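Local structure of capsid protein (Macrobrachium rosenbergii nodavirus, 5YKV) at the interface of chains A and B. The protein forms the protruding (P) domain of the nodavirus capsid, which probably pairs into dimeric spikes on the particle surface and may take part in host attachment. Residues are numbered along the deposited sequence; one frame, centred on the assembly and turned at random. Chains: chain A/B, Capsid protein.

The interface of chains A and B. Residues chain A 43, 45, 85, 118; chain B 11, 13-14, 116, 118.
A:Ile118 and B:Ile118 point their CD1 methyls at each other, tip to tip and 3.5 Å apart, at the apolar centre of a sheet-to-sheet interface between two copies of the β-stranded P-domain. The contact is one part of a two-fold symmetric interface, probably the dimer of the capsid spike, although the crystal alone does not prove it. Each isoleucine stands on strand 114-121 of its chain. In B:Ile118 the outer chain is extended (chi2 -176°), which carries CD1 across the boundary toward strand 41-51 of chain A. There the same methyl also packs against A:Ile43 CG2 and, from another direction, A:Val45 CG1, each 3.9 Å away.

A:Ile43 reaches further along chain B. Its CG1 lies 3.7 Å from B:Tyr11 CB, the two side chains running past each other in opposite directions with CB of the isoleucine above the rim of the tyrosine ring. Its CD1 meets B:Ala13 CB, a methyl that sits over the middle of the A:Tyr85 ring, 3.8 Å from the centroid, in a CH-π contact.

A:Tyr85 leads out to the polar rim. Its ring reaches from B:Arg116 at CD1 to B:Asp14 at the hydroxyl, with the B:Ala13 methyl against one face. The phenol OH donates to the carboxylate OD1 of B:Asp14 over 2.6 Å, approaching from above the carboxylate plane rather than within it. A water bridges that same OH to the backbone N of B:Ala13, so the hydroxyl is held from two directions. Near the other end of the ring, CD1 lies over the rim of the B:Arg116 guanidinium, the planes inclined by 58°. B:Arg116 bends at chi3 (-51°) and gives NH1 to the B:Ala13 carbonyl O at 2.8 Å, an in-plane bond that should help fix the guanidinium beside the tyrosine.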
# COMPACT_ATOMS: atom_id res chain seq x y z
N ILE A 43 -6.92 -4.25 -6.16
CA ILE A 43 -5.66 -4.56 -5.51
C ILE A 43 -5.84 -4.20 -4.04
O ILE A 43 -6.31 -3.11 -3.74
CB ILE A 43 -4.54 -3.75 -6.15
CG1 ILE A 43 -3.60 -4.63 -6.94
CG2 ILE A 43 -3.76 -3.00 -5.09
CD1 ILE A 43 -2.29 -4.88 -6.22
N VAL A 45 -3.77 -3.78 -0.45
CA VAL A 45 -2.47 -3.52 0.11
C VAL A 45 -2.63 -3.34 1.61
O VAL A 45 -3.65 -2.85 2.09
CB VAL A 45 -1.79 -2.28 -0.51
CG1 VAL A 45 -1.51 -2.47 -1.98
CG2 VAL A 45 -2.58 -1.00 -0.28
N TYR A 85 0.92 -7.60 -1.33
CA TYR A 85 -0.29 -7.12 -1.97
C TYR A 85 -1.04 -8.31 -2.56
O TYR A 85 -0.45 -9.40 -2.82
CB TYR A 85 -0.00 -6.11 -3.09
CG TYR A 85 0.72 -6.68 -4.28
CD1 TYR A 85 2.10 -6.58 -4.38
CD2 TYR A 85 0.05 -7.35 -5.29
CE1 TYR A 85 2.80 -7.13 -5.45
CE2 TYR A 85 0.73 -7.88 -6.38
CZ TYR A 85 2.11 -7.77 -6.46
OH TYR A 85 2.80 -8.25 -7.53
N ILE A 118 -7.71 -0.74 -3.50
CA ILE A 118 -7.54 0.18 -4.62
C ILE A 118 -8.27 -0.36 -5.86
O ILE A 118 -8.05 -1.53 -6.30
CB ILE A 118 -6.05 0.42 -4.91
CG1 ILE A 118 -5.34 1.03 -3.70
CG2 ILE A 118 -5.88 1.29 -6.16
CD1 ILE A 118 -3.84 0.82 -3.70
N TYR B 11 -3.32 -4.91 -12.62
CA TYR B 11 -2.49 -3.99 -11.89
C TYR B 11 -1.07 -4.55 -11.87
O TYR B 11 -0.90 -5.73 -11.73
CB TYR B 11 -2.99 -3.77 -10.47
CG TYR B 11 -4.40 -3.29 -10.36
CD1 TYR B 11 -4.71 -1.94 -10.29
CD2 TYR B 11 -5.45 -4.20 -10.28
CE1 TYR B 11 -6.03 -1.51 -10.18
CE2 TYR B 11 -6.76 -3.78 -10.16
CZ TYR B 11 -7.06 -2.43 -10.13
OH TYR B 11 -8.37 -2.07 -10.02
N ALA B 13 2.20 -4.03 -9.60
CA ALA B 13 2.50 -3.50 -8.28
C ALA B 13 3.89 -3.93 -7.81
O ALA B 13 4.15 -3.96 -6.60
CB ALA B 13 1.44 -3.96 -7.32
N ASP B 14 4.79 -4.25 -8.74
CA ASP B 14 6.11 -4.81 -8.40
C ASP B 14 7.21 -3.75 -8.38
O ASP B 14 8.31 -4.07 -7.98
CB ASP B 14 6.46 -5.97 -9.34
CG ASP B 14 5.62 -7.22 -9.08
OD1 ASP B 14 5.33 -7.54 -7.86
OD2 ASP B 14 5.24 -7.88 -10.08
N ARG B 116 5.82 1.47 -2.74
CA ARG B 116 5.41 0.61 -3.81
C ARG B 116 4.60 1.44 -4.80
O ARG B 116 3.71 2.18 -4.42
CB ARG B 116 4.59 -0.54 -3.24
CG ARG B 116 4.01 -1.46 -4.30
CD ARG B 116 3.18 -2.57 -3.69
NE ARG B 116 3.92 -3.26 -2.64
CZ ARG B 116 4.80 -4.20 -2.83
NH1 ARG B 116 5.08 -4.63 -4.04
NH2 ARG B 116 5.36 -4.77 -1.77
N ILE B 118 1.88 1.48 -7.89
CA ILE B 118 0.81 0.72 -8.50
C ILE B 118 0.34 1.41 -9.80
O ILE B 118 0.01 2.59 -9.80
CB ILE B 118 -0.33 0.57 -7.48
CG1 ILE B 118 0.19 -0.12 -6.22
CG2 ILE B 118 -1.50 -0.18 -8.08
CD1 ILE B 118 -0.87 -0.40 -5.21
O HOH W 1 2.04 -6.83 -9.84